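Local coordinates for protein putative tagatose-6-phosphate ketose/aldose isomerase (Escherichia coli, PDB 3C3J) that is of uncharacterised function but belongs to the SIS family, its chain carrying two SIS domains of alpha/beta fold, at residues K225-L230 with L244-L249; I325-S330 with V336-C341. One frame throughout, in Å; residues are numbered along the deposited sequence.

Overall arrangement
Both contacts lie in the same SIS domain, and each joins a helix to one parallel sheet: contact 1 at a strand, contact 2 at the loop leaving one. Contact 1 sets strand 226-231, which has a neighbour on each side, against helix 235-249. Contact 2 sets Leu327, just after strand 324-326, an outermost strand within this chain, against helix 335-356. The centres are 20 Å apart, with no touch. Helix 335-356 links them, because its Phe349 reaches Ile227 and Tyr229. The touching residues are buried in both. Contact 1 rests on a valine that meets an isoleucine and a tyrosine, contact 2 on one leucine against a cysteine and a glutamine. The second subunit reaches only contact 1.

Contact 1 of 2, residues K225-L230 with L244-L249; sequences KRIVYL and LKVLEL
Ile227 and Val246 mark the closest backbone approach, with their CA atoms 8.2 Å apart; strand and helix then diverge, and CA of Tyr229 is 10.1 Å from CA of Leu244. Within 244-249, Val246 is the one residue that touches 225-230. Both of its methyls are used. Its CG1 meets the CG2 branch of Ile227 at 3.6 Å. Its CG2 is 4.0 Å from that same Ile227 CG2, so the isoleucine methyl faces both arms of the valine. The two side chains cross at a slant. In Ile227, CG1 is anti to the backbone N (chi1 -177°), which turns CG2 to the helix. Val246 CG2 also reaches Tyr229, 4.1 Å from its CE2. This methyl comes to the edge of the ring, near the ring plane, and does not lie over a face. The phenol end passes it too, with Tyr229 OH 4.1 Å from Val246 CG2. The strand and helix are the first two elements of a beta-alpha-beta unit that continues into strand 255-259, within an SIS domain. Ala256 of that strand touches both Ile227 and Val246. Phe349 of helix 335-356 touches Ile227 and Tyr229, and the Tyr229 ring meets that of Phe281, with the planes at about 45°. No hydrogen bond joins the two segments; the contact is apolar. Strand residues alternate, and Arg226 points away from the helix. Its NH2 bonds to O of Gly252 of the second subunit. On the helix, Lys245 NZ makes a salt bridge to Glu248 OE1 at 3.4 Å, a weak hydrogen bond by its length. The same ammonium also pairs with Glu241, so two carboxylates share it.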
loop_
_atom_site.group_PDB
_atom_site.type_symbol
_atom_site.label_atom_id
_atom_site.label_comp_id
_atom_site.label_asym_id
_atom_site.label_seq_id
_atom_site.Cartn_x
_atom_site.Cartn_y
_atom_site.Cartn_z
ATOM N N LYS A 225 17.070 -10.753 -12.099
ATOM C CA LYS A 225 17.508 -9.683 -11.210
ATOM C C LYS A 225 16.329 -8.956 -10.540
ATOM O O LYS A 225 16.517 -8.177 -9.595
ATOM C CB LYS A 225 18.253 -8.632 -12.019
ATOM C CG LYS A 225 19.512 -9.154 -12.712
ATOM C CD LYS A 225 20.675 -9.242 -11.762
ATOM C CE LYS A 225 22.010 -9.366 -12.541
ATOM N NZ LYS A 225 22.211 -8.232 -13.503
ATOM N N ARG A 226 15.137 -9.160 -11.073
ATOM C CA ARG A 226 13.925 -8.543 -10.515
ATOM C C ARG A 226 12.839 -9.580 -10.491
ATOM O O ARG A 226 12.723 -10.397 -11.414
ATOM C CB ARG A 226 13.462 -7.356 -11.350
ATOM C CG ARG A 226 14.522 -6.265 -11.502
ATOM C CD ARG A 226 14.042 -5.110 -12.355
ATOM N NE ARG A 226 14.981 -3.985 -12.315
ATOM C CZ ARG A 226 14.813 -2.829 -12.967
ATOM N NH1 ARG A 226 15.726 -1.876 -12.860
ATOM N NH2 ARG A 226 13.740 -2.621 -13.717
ATOM N N ILE A 227 12.055 -9.546 -9.424
ATOM C CA ILE A 227 10.851 -10.334 -9.352
ATOM C C ILE A 227 9.676 -9.430 -9.017
ATOM O O ILE A 227 9.792 -8.530 -8.185
ATOM C CB ILE A 227 10.970 -11.515 -8.347
ATOM C CG1 ILE A 227 9.694 -12.356 -8.369
ATOM C CG2 ILE A 227 11.285 -11.045 -6.950
ATOM C CD1 ILE A 227 9.861 -13.727 -7.750
ATOM N N VAL A 228 8.564 -9.656 -9.708
ATOM C CA VAL A 228 7.341 -8.929 -9.462
ATOM C C VAL A 228 6.231 -9.929 -9.216
ATOM O O VAL A 228 5.986 -10.815 -10.054
ATOM C CB VAL A 228 6.892 -8.036 -10.641
ATOM C CG1 VAL A 228 5.652 -7.157 -10.172
ATOM C CG2 VAL A 228 8.035 -7.200 -11.149
ATOM N N TYR A 229 5.557 -9.773 -8.076
ATOM C CA TYR A 229 4.330 -10.530 -7.808
ATOM C C TYR A 229 3.113 -9.653 -7.992
ATOM O O TYR A 229 3.089 -8.515 -7.495
ATOM C CB TYR A 229 4.338 -11.088 -6.375
ATOM C CG TYR A 229 5.303 -12.232 -6.132
ATOM C CD1 TYR A 229 4.929 -13.554 -6.383
ATOM C CD2 TYR A 229 6.549 -12.001 -5.567
ATOM C CE1 TYR A 229 5.794 -14.617 -6.118
ATOM C CE2 TYR A 229 7.419 -13.038 -5.297
ATOM C CZ TYR A 229 7.036 -14.353 -5.573
ATOM O OH TYR A 229 7.896 -15.382 -5.293
ATOM N N LEU A 230 2.089 -10.192 -8.654
ATOM C CA LEU A 230 0.837 -9.467 -8.947
ATOM C C LEU A 230 -0.377 -10.235 -8.449
ATOM O O LEU A 230 -0.478 -11.458 -8.619
ATOM C CB LEU A 230 0.689 -9.198 -10.454
ATOM C CG LEU A 230 1.818 -8.469 -11.194
ATOM C CD1 LEU A 230 1.597 -8.404 -12.717
ATOM C CD2 LEU A 230 1.998 -7.062 -10.616
ATOM N N LEU A 244 8.404 -9.477 -0.215
ATOM C CA LEU A 244 9.263 -9.229 0.937
ATOM C C LEU A 244 10.101 -10.478 1.297
ATOM O O LEU A 244 11.277 -10.359 1.664
ATOM C CB LEU A 244 8.440 -8.785 2.142
ATOM C CG LEU A 244 9.294 -8.407 3.355
ATOM C CD1 LEU A 244 10.326 -7.320 2.989
ATOM C CD2 LEU A 244 8.384 -7.996 4.513
ATOM N N LYS A 245 9.509 -11.664 1.193
ATOM C CA LYS A 245 10.247 -12.899 1.464
ATOM C C LYS A 245 11.497 -13.036 0.589
ATOM O O LYS A 245 12.568 -13.355 1.098
ATOM C CB LYS A 245 9.368 -14.142 1.284
ATOM C CG LYS A 245 8.494 -14.457 2.455
ATOM C CD LYS A 245 9.335 -14.912 3.605
ATOM C CE LYS A 245 8.600 -14.782 4.893
ATOM N NZ LYS A 245 8.210 -13.389 5.296
ATOM N N VAL A 246 11.343 -12.791 -0.710
ATOM C CA VAL A 246 12.458 -12.827 -1.681
ATOM C C VAL A 246 13.537 -11.853 -1.303
ATOM O O VAL A 246 14.735 -12.148 -1.335
ATOM C CB VAL A 246 11.987 -12.330 -3.085
ATOM C CG1 VAL A 246 13.205 -11.916 -3.984
ATOM C CG2 VAL A 246 11.142 -13.351 -3.716
ATOM N N LEU A 247 13.094 -10.658 -0.964
ATOM C CA LEU A 247 13.994 -9.591 -0.638
ATOM C C LEU A 247 14.775 -9.951 0.626
ATOM O O LEU A 247 15.998 -9.885 0.629
ATOM C CB LEU A 247 13.207 -8.313 -0.470
ATOM C CG LEU A 247 13.975 -7.034 -0.587
ATOM C CD1 LEU A 247 14.429 -6.753 -2.031
ATOM C CD2 LEU A 247 13.029 -5.939 -0.039
ATOM N N GLU A 248 14.065 -10.382 1.666
ATOM C CA GLU A 248 14.684 -10.755 2.938
ATOM C C GLU A 248 15.694 -11.886 2.764
ATOM O O GLU A 248 16.865 -11.785 3.174
ATOM C CB GLU A 248 13.616 -11.253 3.910
ATOM C CG GLU A 248 12.803 -10.184 4.493
ATOM C CD GLU A 248 11.764 -10.696 5.443
ATOM O OE1 GLU A 248 11.301 -11.859 5.326
ATOM O OE2 GLU A 248 11.381 -9.902 6.313
ATOM N N LEU A 249 15.225 -12.986 2.188
ATOM C CA LEU A 249 16.018 -14.214 2.194
ATOM C C LEU A 249 17.215 -14.142 1.227
ATOM O O LEU A 249 18.221 -14.858 1.414
ATOM C CB LEU A 249 15.123 -15.425 1.929
ATOM C CG LEU A 249 14.114 -15.724 3.047
ATOM C CD1 LEU A 249 13.311 -16.954 2.727
ATOM C CD2 LEU A 249 14.779 -15.866 4.438
#

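Contact 2 of 2, residues I325-S330 with V336-C341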
loop_
_atom_site.group_PDB
_atom_site.type_symbol
_atom_site.label_atom_id
_atom_site.label_comp_id
_atom_site.label_asym_id
_atom_site.label_seq_id
_atom_site.Cartn_x
_atom_site.Cartn_y
_atom_site.Cartn_z
ATOM N N ILE A 325 1.529 -22.778 -13.304
ATOM C CA ILE A 325 1.336 -23.797 -12.302
ATOM C C ILE A 325 -0.164 -23.880 -12.043
ATOM O O ILE A 325 -0.791 -22.880 -11.717
ATOM C CB ILE A 325 2.087 -23.452 -10.999
ATOM C CG1 ILE A 325 3.584 -23.420 -11.232
ATOM C CG2 ILE A 325 1.759 -24.446 -9.878
ATOM C CD1 ILE A 325 4.355 -22.823 -10.078
ATOM N N ILE A 326 -0.756 -25.053 -12.225
ATOM C CA ILE A 326 -2.158 -25.261 -11.850
ATOM C C ILE A 326 -2.180 -25.873 -10.470
ATOM O O ILE A 326 -1.480 -26.840 -10.199
ATOM C CB ILE A 326 -2.932 -26.170 -12.844
ATOM C CG1 ILE A 326 -2.792 -25.645 -14.283
ATOM C CG2 ILE A 326 -4.398 -26.296 -12.438
ATOM C CD1 ILE A 326 -3.219 -24.212 -14.515
ATOM N N LEU A 327 -2.956 -25.270 -9.575
ATOM C CA LEU A 327 -3.066 -25.747 -8.209
ATOM C C LEU A 327 -3.661 -27.164 -8.170
ATOM O O LEU A 327 -4.433 -27.537 -9.056
ATOM C CB LEU A 327 -3.949 -24.797 -7.386
ATOM C CG LEU A 327 -3.508 -23.333 -7.296
ATOM C CD1 LEU A 327 -4.568 -22.541 -6.518
ATOM C CD2 LEU A 327 -2.138 -23.217 -6.634
ATOM N N PRO A 328 -3.308 -27.954 -7.147
ATOM C CA PRO A 328 -3.935 -29.286 -7.006
ATOM C C PRO A 328 -5.454 -29.202 -7.019
ATOM O O PRO A 328 -6.005 -28.218 -6.543
ATOM C CB PRO A 328 -3.450 -29.771 -5.619
ATOM C CG PRO A 328 -2.200 -29.079 -5.405
ATOM C CD PRO A 328 -2.302 -27.719 -6.099
ATOM N N PRO A 329 -6.141 -30.233 -7.548
ATOM C CA PRO A 329 -7.594 -30.170 -7.562
ATOM C C PRO A 329 -8.173 -30.056 -6.181
ATOM O O PRO A 329 -7.679 -30.688 -5.239
ATOM C CB PRO A 329 -8.010 -31.513 -8.198
ATOM C CG PRO A 329 -6.835 -31.922 -8.981
ATOM C CD PRO A 329 -5.656 -31.485 -8.156
ATOM N N SER A 330 -9.219 -29.247 -6.070
ATOM C CA SER A 330 -9.984 -29.087 -4.842
ATOM C C SER A 330 -11.339 -28.492 -5.163
ATOM O O SER A 330 -11.623 -28.125 -6.320
ATOM C CB SER A 330 -9.257 -28.144 -3.884
ATOM O OG SER A 330 -9.231 -26.820 -4.432
ATOM N N VAL A 336 -9.365 -15.340 -0.210
ATOM C CA VAL A 336 -8.644 -15.380 1.065
ATOM C C VAL A 336 -8.138 -16.807 1.378
ATOM O O VAL A 336 -7.124 -16.963 2.074
ATOM C CB VAL A 336 -9.452 -14.790 2.257
ATOM C CG1 VAL A 336 -9.684 -13.252 2.079
ATOM C CG2 VAL A 336 -10.796 -15.581 2.505
ATOM N N GLU A 337 -8.850 -17.834 0.896
ATOM C CA GLU A 337 -8.377 -19.228 0.969
ATOM C C GLU A 337 -7.208 -19.489 0.038
ATOM O O GLU A 337 -6.224 -20.096 0.452
ATOM C CB GLU A 337 -9.511 -20.208 0.695
ATOM C CG GLU A 337 -10.593 -20.167 1.802
ATOM C CD GLU A 337 -11.780 -21.076 1.499
ATOM O OE1 GLU A 337 -12.144 -21.156 0.304
ATOM O OE2 GLU A 337 -12.352 -21.681 2.451
ATOM N N GLN A 338 -7.324 -19.019 -1.206
ATOM C CA GLN A 338 -6.231 -19.080 -2.197
ATOM C C GLN A 338 -4.907 -18.462 -1.761
ATOM O O GLN A 338 -3.849 -18.914 -2.192
ATOM C CB GLN A 338 -6.624 -18.331 -3.474
ATOM C CG GLN A 338 -7.616 -19.042 -4.369
ATOM C CD GLN A 338 -7.364 -18.727 -5.839
ATOM O OE1 GLN A 338 -7.367 -17.550 -6.280
ATOM N NE2 GLN A 338 -7.138 -19.761 -6.600
ATOM N N ALA A 339 -4.975 -17.388 -0.976
ATOM C CA ALA A 339 -3.789 -16.693 -0.495
ATOM C C ALA A 339 -2.817 -17.698 0.132
ATOM O O ALA A 339 -1.617 -17.622 -0.089
ATOM C CB ALA A 339 -4.162 -15.601 0.535
ATOM N N PHE A 340 -3.351 -18.649 0.888
ATOM C CA PHE A 340 -2.535 -19.697 1.537
ATOM C C PHE A 340 -1.772 -20.551 0.508
ATOM O O PHE A 340 -0.566 -20.786 0.637
ATOM C CB PHE A 340 -3.413 -20.560 2.437
ATOM C CG PHE A 340 -3.967 -19.805 3.612
ATOM C CD1 PHE A 340 -3.290 -19.773 4.820
ATOM C CD2 PHE A 340 -5.159 -19.115 3.507
ATOM C CE1 PHE A 340 -3.800 -19.055 5.886
ATOM C CE2 PHE A 340 -5.690 -18.392 4.592
ATOM C CZ PHE A 340 -5.009 -18.354 5.765
ATOM N N CYS A 341 -2.472 -20.970 -0.530
ATOM C CA CYS A 341 -1.874 -21.732 -1.637
ATOM C C CYS A 341 -0.756 -20.957 -2.335
ATOM O O CYS A 341 0.323 -21.492 -2.527
ATOM C CB CYS A 341 -2.931 -22.085 -2.668
ATOM S SG CYS A 341 -4.417 -22.932 -1.999
#
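Leu327 carries this contact alone from its side, meeting Gln338 and Cys341 of the helix. The contact ties the loop leaving strand 324-326, an outermost strand of the parallel SIS-domain sheet within this chain, to the long helix 335-356 that follows. Ile325 is still in the strand, and its backbone bonds to Ala310 and Ala312 of the neighbouring strand. Leu327 lies just past the strand end, yet its backbone still bonds to Ala312. Its side chain points to the helix, with CG anti to the carbonyl carbon (chi1 -58°). Both methyls, CD1 and CD2, reach CB of Cys341. CD1 also lies against the amide end of Gln338, whose bent chain crosses the leucine at about a right angle. After Leu327 the chain turns off through two prolines. O of Pro328 accepts a hydrogen bond from Arg203 NE of helix 198-210, and that arginine also touches Leu327 and Cys341. No hydrogen bond crosses between the segments. Cys341 SG stands 4.5 Å from Leu327 CD1, while the nearer touch is made by its methylene, with Cys341 CB 4.2 Å from Leu327 CD2.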